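Local coordinates for protein LP04448p (Drosophila melanogaster, PDB 4QMH) that probably binds tubulin through this TOG domain, the fourth in an array with which XMAP215-family proteins drive microtubule polymerization, at residues D57-L62 against R93-N98; T76-C81 against R115-N120. All blocks are in the same frame, centred on the assembly; numbering follows the deposited sequence.

Contact 1: residues D57-L62 against R93-N98; sequences DLAPAL and RNHVRN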
ATOM      1  N   ASP A  57      -5.230  16.331  12.548  1.00 14.68           N
ATOM      2  CA  ASP A  57      -3.887  15.838  12.268  1.00 15.50           C
ATOM      3  C   ASP A  57      -3.744  14.337  12.534  1.00 15.43           C
ATOM      4  O   ASP A  57      -2.639  13.840  12.762  1.00 13.77           O
ATOM      5  CB  ASP A  57      -2.852  16.612  13.101  1.00 21.49           C
ATOM      6  CG  ASP A  57      -2.835  18.104  12.789  1.00 28.15           C
ATOM      7  OD1 ASP A  57      -3.034  18.464  11.620  1.00 22.53           O
ATOM      8  OD2 ASP A  57      -2.630  18.911  13.719  1.00 36.30           O
ATOM      9  N   LEU A  58      -4.860  13.618  12.509  1.00 13.83           N
ATOM     10  CA  LEU A  58      -4.841  12.206  12.867  1.00 10.26           C
ATOM     11  C   LEU A  58      -4.035  11.333  11.899  1.00 11.29           C
ATOM     12  O   LEU A  58      -3.385  10.382  12.329  1.00 11.31           O
ATOM     13  CB  LEU A  58      -6.262  11.651  12.975  1.00 14.50           C
ATOM     14  CG  LEU A  58      -6.369  10.170  13.343  1.00  6.48           C
ATOM     15  CD1 LEU A  58      -5.736   9.915  14.725  1.00  6.51           C
ATOM     16  CD2 LEU A  58      -7.824   9.735  13.310  1.00  7.49           C
ATOM     17  N   ALA A  59      -4.080  11.630  10.599  1.00 10.73           N
ATOM     18  CA  ALA A  59      -3.446  10.737   9.623  1.00 11.48           C
ATOM     19  C   ALA A  59      -1.933  10.615   9.802  1.00 10.94           C
ATOM     20  O   ALA A  59      -1.407   9.509   9.846  1.00 10.23           O
ATOM     21  CB  ALA A  59      -3.819  11.115   8.169  1.00 14.25           C
ATOM     22  N   PRO A  60      -1.223  11.747   9.929  1.00 11.20           N
ATOM     23  CA  PRO A  60       0.217  11.613  10.168  1.00 14.94           C
ATOM     24  C   PRO A  60       0.506  10.939  11.512  1.00 12.55           C
ATOM     25  O   PRO A  60       1.472  10.180  11.633  1.00 12.91           O
ATOM     26  CB  PRO A  60       0.714  13.060  10.168  1.00 16.19           C
ATOM     27  CG  PRO A  60      -0.342  13.844   9.452  1.00 21.80           C
ATOM     28  CD  PRO A  60      -1.636  13.148   9.738  1.00 15.83           C
ATOM     29  N   ALA A  61      -0.346  11.198  12.497  1.00 11.33           N
ATOM     30  CA  ALA A  61      -0.210  10.563  13.804  1.00 10.45           C
ATOM     31  C   ALA A  61      -0.326   9.047  13.683  1.00 11.18           C
ATOM     32  O   ALA A  61       0.482   8.316  14.248  1.00 10.10           O
ATOM     33  CB  ALA A  61      -1.252  11.100  14.770  1.00  9.77           C
ATOM     34  N   LEU A  62      -1.333   8.582  12.943  1.00  8.04           N
ATOM     35  CA  LEU A  62      -1.496   7.142  12.721  1.00  5.36           C
ATOM     36  C   LEU A  62      -0.353   6.540  11.917  1.00  7.50           C
ATOM     37  O   LEU A  62       0.029   5.389  12.138  1.00  8.73           O
ATOM     38  CB  LEU A  62      -2.821   6.832  12.021  1.00  6.24           C
ATOM     39  CG  LEU A  62      -4.083   6.996  12.866  1.00  8.44           C
ATOM     40  CD1 LEU A  62      -5.313   6.777  12.006  1.00 12.37           C
ATOM     41  CD2 LEU A  62      -4.048   5.998  14.016  1.00 10.82           C
ATOM     42  N   ARG A  93      -9.642   8.014   0.587  1.00  9.68           N
ATOM     43  CA  ARG A  93      -8.585   8.307  -0.397  1.00 11.00           C
ATOM     44  C   ARG A  93      -7.767   9.525   0.031  1.00 11.95           C
ATOM     45  O   ARG A  93      -6.607   9.694  -0.383  1.00 12.84           O
ATOM     46  CB  ARG A  93      -9.168   8.534  -1.797  1.00 13.69           C
ATOM     47  CG  ARG A  93      -9.978   9.806  -1.926  1.00 13.90           C
ATOM     48  CD  ARG A  93     -10.290  10.136  -3.389  1.00 26.64           C
ATOM     49  NE  ARG A  93     -11.024  11.394  -3.528  1.00 37.65           N
ATOM     50  CZ  ARG A  93     -11.125  12.090  -4.661  1.00 38.24           C
ATOM     51  NH1 ARG A  93     -10.530  11.663  -5.768  1.00 41.99           N
ATOM     52  NH2 ARG A  93     -11.818  13.221  -4.688  1.00 33.81           N
ATOM     53  N   ASN A  94      -8.377  10.382   0.849  1.00  9.59           N
ATOM     54  CA  ASN A  94      -7.723  11.606   1.305  1.00  8.87           C
ATOM     55  C   ASN A  94      -6.474  11.355   2.131  1.00 11.64           C
ATOM     56  O   ASN A  94      -5.630  12.242   2.273  1.00 14.01           O
ATOM     57  CB  ASN A  94      -8.677  12.478   2.123  1.00  7.40           C
ATOM     58  CG  ASN A  94      -9.809  13.068   1.294  1.00  9.23           C
ATOM     59  OD1 ASN A  94     -10.149  12.560   0.228  1.00 12.52           O
ATOM     60  ND2 ASN A  94     -10.400  14.144   1.796  1.00  9.78           N
ATOM     61  N   HIS A  95      -6.356  10.148   2.669  1.00  9.92           N
ATOM     62  CA  HIS A  95      -5.302   9.844   3.630  1.00  8.01           C
ATOM     63  C   HIS A  95      -4.343   8.772   3.167  1.00  9.46           C
ATOM     64  O   HIS A  95      -3.466   8.362   3.919  1.00  8.49           O
ATOM     65  CB  HIS A  95      -5.942   9.459   4.959  1.00  6.89           C
ATOM     66  CG  HIS A  95      -6.875  10.506   5.452  1.00  6.52           C
ATOM     67  ND1 HIS A  95      -6.431  11.740   5.878  1.00  8.73           N
ATOM     68  CD2 HIS A  95      -8.227  10.558   5.495  1.00  6.68           C
ATOM     69  CE1 HIS A  95      -7.465  12.486   6.212  1.00 12.22           C
ATOM     70  NE2 HIS A  95      -8.571  11.793   5.983  1.00  9.12           N
ATOM     71  N   VAL A  96      -4.484   8.363   1.914  1.00  8.88           N
ATOM     72  CA  VAL A  96      -3.630   7.318   1.355  1.00  9.01           C
ATOM     73  C   VAL A  96      -2.145   7.703   1.388  1.00 12.61           C
ATOM     74  O   VAL A  96      -1.283   6.898   1.757  1.00  9.22           O
ATOM     75  CB  VAL A  96      -4.093   6.946  -0.080  1.00  6.79           C
ATOM     76  CG1 VAL A  96      -2.985   6.229  -0.844  1.00 12.05           C
ATOM     77  CG2 VAL A  96      -5.351   6.102  -0.011  1.00  9.71           C
ATOM     78  N   ARG A  97      -1.838   8.946   1.034  1.00  8.84           N
ATOM     79  CA  ARG A  97      -0.448   9.390   1.061  1.00  9.72           C
ATOM     80  C   ARG A  97       0.209   9.245   2.444  1.00 12.28           C
ATOM     81  O   ARG A  97       1.398   8.932   2.548  1.00 10.44           O
ATOM     82  CB  ARG A  97      -0.357  10.827   0.554  1.00 17.73           C
ATOM     83  CG  ARG A  97       1.032  11.370   0.459  1.00 24.04           C
ATOM     84  CD  ARG A  97       1.002  12.758  -0.152  1.00 20.02           C
ATOM     85  NE  ARG A  97       2.325  13.355  -0.124  1.00 23.04           N
ATOM     86  CZ  ARG A  97       3.236  13.161  -1.062  1.00 24.66           C
ATOM     87  NH1 ARG A  97       2.951  12.387  -2.107  1.00 16.99           N
ATOM     88  NH2 ARG A  97       4.423  13.742  -0.957  1.00 35.26           N
ATOM     89  N   ASN A  98      -0.562   9.459   3.511  1.00 10.61           N
ATOM     90  CA  ASN A  98      -0.034   9.268   4.859  1.00 11.25           C
ATOM     91  C   ASN A  98       0.081   7.802   5.271  1.00 15.12           C
ATOM     92  O   ASN A  98       1.076   7.394   5.870  1.00 17.29           O
ATOM     93  CB  ASN A  98      -0.872  10.033   5.892  1.00 13.71           C
ATOM     94  CG  ASN A  98      -0.493  11.506   5.985  1.00 21.00           C
ATOM     95  OD1 ASN A  98       0.622  11.853   6.388  1.00 23.69           O
ATOM     96  ND2 ASN A  98      -1.426  12.374   5.632  1.00 26.85           N
TER

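Contact 2: residues T76-C81 against R115-N120; sequences TTLAIC and RAAALN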
ATOM      1  N   THR A  76      -2.329  -2.995  16.389  1.00  8.82           N
ATOM      2  CA  THR A  76      -3.558  -2.322  16.784  1.00 11.24           C
ATOM      3  C   THR A  76      -3.876  -1.204  15.799  1.00  9.59           C
ATOM      4  O   THR A  76      -5.041  -0.990  15.423  1.00 11.16           O
ATOM      5  CB  THR A  76      -3.455  -1.760  18.217  1.00 11.89           C
ATOM      6  OG1 THR A  76      -3.298  -2.851  19.137  1.00 14.78           O
ATOM      7  CG2 THR A  76      -4.723  -0.980  18.587  1.00 12.15           C
ATOM      8  N   THR A  77      -2.838  -0.492  15.375  1.00  7.35           N
ATOM      9  CA  THR A  77      -3.007   0.622  14.449  1.00  8.05           C
ATOM     10  C   THR A  77      -3.537   0.148  13.091  1.00  9.64           C
ATOM     11  O   THR A  77      -4.369   0.819  12.480  1.00  8.23           O
ATOM     12  CB  THR A  77      -1.703   1.451  14.311  1.00  7.32           C
ATOM     13  OG1 THR A  77      -1.287   1.904  15.607  1.00  7.92           O
ATOM     14  CG2 THR A  77      -1.892   2.634  13.396  1.00  9.57           C
ATOM     15  N   LEU A  78      -3.084  -1.014  12.614  1.00  8.92           N
ATOM     16  CA  LEU A  78      -3.635  -1.556  11.374  1.00  7.70           C
ATOM     17  C   LEU A  78      -5.139  -1.781  11.514  1.00  9.14           C
ATOM     18  O   LEU A  78      -5.909  -1.413  10.627  1.00  9.36           O
ATOM     19  CB  LEU A  78      -2.934  -2.853  10.964  1.00  9.51           C
ATOM     20  CG  LEU A  78      -1.501  -2.696  10.450  1.00 13.70           C
ATOM     21  CD1 LEU A  78      -0.784  -4.046  10.507  1.00 13.32           C
ATOM     22  CD2 LEU A  78      -1.465  -2.102   9.030  1.00 10.95           C
ATOM     23  N   ALA A  79      -5.547  -2.374  12.637  1.00 10.51           N
ATOM     24  CA  ALA A  79      -6.964  -2.599  12.917  1.00 11.25           C
ATOM     25  C   ALA A  79      -7.725  -1.284  12.918  1.00 10.63           C
ATOM     26  O   ALA A  79      -8.821  -1.189  12.361  1.00 10.92           O
ATOM     27  CB  ALA A  79      -7.137  -3.320  14.257  1.00 12.94           C
ATOM     28  N   ILE A  80      -7.160  -0.262  13.554  1.00  9.24           N
ATOM     29  CA  ILE A  80      -7.817   1.047  13.572  1.00  8.65           C
ATOM     30  C   ILE A  80      -7.943   1.665  12.185  1.00 11.84           C
ATOM     31  O   ILE A  80      -8.966   2.272  11.856  1.00 10.69           O
ATOM     32  CB  ILE A  80      -7.099   2.022  14.517  1.00 12.76           C
ATOM     33  CG1 ILE A  80      -7.375   1.628  15.968  1.00 22.05           C
ATOM     34  CG2 ILE A  80      -7.570   3.448  14.264  1.00 10.70           C
ATOM     35  CD1 ILE A  80      -6.476   2.325  16.963  1.00 23.84           C
ATOM     36  N   CYS A  81      -6.916   1.503  11.357  1.00  9.05           N
ATOM     37  CA  CYS A  81      -6.978   2.052  10.010  1.00  7.94           C
ATOM     38  C   CYS A  81      -8.050   1.353   9.182  1.00 11.39           C
ATOM     39  O   CYS A  81      -8.698   1.982   8.358  1.00 10.37           O
ATOM     40  CB  CYS A  81      -5.618   1.980   9.313  1.00  9.58           C
ATOM     41  SG  CYS A  81      -4.429   3.138   9.984  1.00 10.47           S
ATOM     42  N   ARG A 115       1.215  -9.336   8.031  1.00  8.92           N
ATOM     43  CA  ARG A 115       1.201  -9.065   6.589  1.00 10.61           C
ATOM     44  C   ARG A 115      -0.238  -9.099   6.056  1.00 14.10           C
ATOM     45  O   ARG A 115      -0.596  -8.325   5.174  1.00 14.10           O
ATOM     46  CB  ARG A 115       2.084 -10.049   5.821  1.00 10.00           C
ATOM     47  CG  ARG A 115       3.544 -10.010   6.243  1.00 10.43           C
ATOM     48  CD  ARG A 115       4.448 -10.739   5.247  1.00 13.41           C
ATOM     49  NE  ARG A 115       4.070 -12.148   5.087  1.00 17.91           N
ATOM     50  CZ  ARG A 115       4.619 -13.152   5.772  1.00 20.91           C
ATOM     51  NH1 ARG A 115       5.568 -12.903   6.660  1.00 18.41           N
ATOM     52  NH2 ARG A 115       4.220 -14.405   5.565  1.00 19.27           N
ATOM     53  N   ALA A 116      -1.068  -9.966   6.634  1.00 14.46           N
ATOM     54  CA  ALA A 116      -2.456 -10.111   6.196  1.00 13.42           C
ATOM     55  C   ALA A 116      -3.292  -8.903   6.588  1.00 11.78           C
ATOM     56  O   ALA A 116      -4.133  -8.432   5.814  1.00 13.99           O
ATOM     57  CB  ALA A 116      -3.068 -11.388   6.782  1.00 17.26           C
ATOM     58  N   ALA A 117      -3.068  -8.417   7.803  1.00 11.76           N
ATOM     59  CA  ALA A 117      -3.718  -7.202   8.264  1.00 16.18           C
ATOM     60  C   ALA A 117      -3.336  -6.040   7.358  1.00 13.32           C
ATOM     61  O   ALA A 117      -4.177  -5.206   7.017  1.00 13.42           O
ATOM     62  CB  ALA A 117      -3.338  -6.908   9.716  1.00 14.63           C
ATOM     63  N   ALA A 118      -2.066  -5.991   6.959  1.00  9.88           N
ATOM     64  CA  ALA A 118      -1.589  -4.919   6.101  1.00  9.09           C
ATOM     65  C   ALA A 118      -2.261  -5.005   4.727  1.00  8.45           C
ATOM     66  O   ALA A 118      -2.701  -3.997   4.175  1.00 11.35           O
ATOM     67  CB  ALA A 118      -0.072  -4.982   5.973  1.00 13.19           C
ATOM     68  N   LEU A 119      -2.339  -6.214   4.180  1.00  8.23           N
ATOM     69  CA  LEU A 119      -2.996  -6.427   2.887  1.00 10.03           C
ATOM     70  C   LEU A 119      -4.469  -6.037   2.948  1.00  9.54           C
ATOM     71  O   LEU A 119      -5.007  -5.466   2.007  1.00 13.75           O
ATOM     72  CB  LEU A 119      -2.865  -7.887   2.453  1.00 13.89           C
ATOM     73  CG  LEU A 119      -1.560  -8.292   1.788  1.00 22.57           C
ATOM     74  CD1 LEU A 119      -1.544  -9.789   1.518  1.00 27.74           C
ATOM     75  CD2 LEU A 119      -1.360  -7.504   0.485  1.00 25.39           C
ATOM     76  N   ASN A 120      -5.114  -6.346   4.065  1.00 14.85           N
ATOM     77  CA  ASN A 120      -6.530  -6.041   4.241  1.00 12.89           C
ATOM     78  C   ASN A 120      -6.795  -4.547   4.289  1.00 13.04           C
ATOM     79  O   ASN A 120      -7.787  -4.067   3.748  1.00 17.70           O
ATOM     80  CB  ASN A 120      -7.053  -6.694   5.517  1.00 15.13           C
ATOM     81  CG  ASN A 120      -7.130  -8.198   5.406  1.00 22.13           C
ATOM     82  OD1 ASN A 120      -7.312  -8.745   4.319  1.00 30.75           O
ATOM     83  ND2 ASN A 120      -6.998  -8.880   6.537  1.00 29.75           N
TER

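Contact 1: residues D57-L62 against R93-N98
His95, backed by CB of Asn94 near the rim of one ring face, meets the methyl group of Ala59 with its ring, CB of Ala59 lying 3.5 Å from ND1 of His95 and oblique to the ring. With CG beside the backbone N (chi1 -55°), the imidazole of His95 is set next to helix 58-66, while its far nitrogen, NE2, hydrogen-bonds to the carbonyl oxygen of Pro53, fixing how the ring is turned. His95 is also the N-cap residue of helix 96-106, and one turn later Asn98 closes on Ala59 from another side: ND2 of Asn98 comes to 3.7 Å from CB of Ala59. Its amide passes Pro60 at a slant, where OD1 of Asn98 lies 3.8 Å from CG of Pro60. The methyl of Ala59 thus packs into the angle between an imidazole and an amide, in van der Waals contact with both. An alanine in place of Asn98 would probably open a gap beside Pro60 and cost Ala59 the amide part of its cover, leaving CB as the nearest atom from that side. The contact joins helix 58-66 to the start of helix 96-106, the side-by-side packing of helices characteristic of the HEAT-like alpha-solenoid of a TOG domain.

Contact 2: residues T76-C81 against R115-N120
Leu78 reaches from helix 71-88 to helix 112-129 and straddles two successive alanines with its forked end. Its CD1 methyl meets the methyl of Ala117, with Leu78 CD1 and Ala117 CB 3.9 Å apart. The other branch lies over backbone as much as side chain: Leu78 CD2 is 4.1 Å from Ala118 CA and 4.4 Å from Ala118 CB. CG of Leu78 stands anti to its own carbonyl carbon (chi1 -72°), and from there a chi2 of 162° turns CD1 to Ala117 and CD2 to Ala118. Their short side chains let the helices come close, with the CA atoms of Leu78 and Ala117 6.4 Å apart. The interface is wholly apolar. Both segments are regular helix, with Cys81 N bonded to Thr77 O at 2.9 Å and Leu119 N to Arg115 O at 2.9 Å. Further out, Arg115 forms a salt bridge with Glu154 and hydrogen-bonds to the carbonyl oxygen of Asp109, tying helix 112-129 to parts of the chain beyond this contact. Leu78 also touches Val114 and Cys121 on helix 112-129, Leu66 on helix 58-66 and Phe103 on helix 96-106, while Ala118 rests on Ala106, so the leucine sits where helices 58-66, 71-88, 96-106 and 112-129 converge.

The contacts join different helix pairs, 58-66 with 96-106 in contact 1 and 71-88 with 112-129 in contact 2. Their centres lie 14 Å apart, and they meet directly where the Leu62 carbonyl O packs 3.6 Å from Thr77 CG2. Contact 2 is buried and purely aliphatic, a branched side chain set against small ones. Contact 1 is only partly buried: its methyl is packed against polar flat groups, and the proline and asparagine lie nearer solvent. The two also differ in where along their helices they fall, contact 1 at helix starts and contact 2 within longer helices.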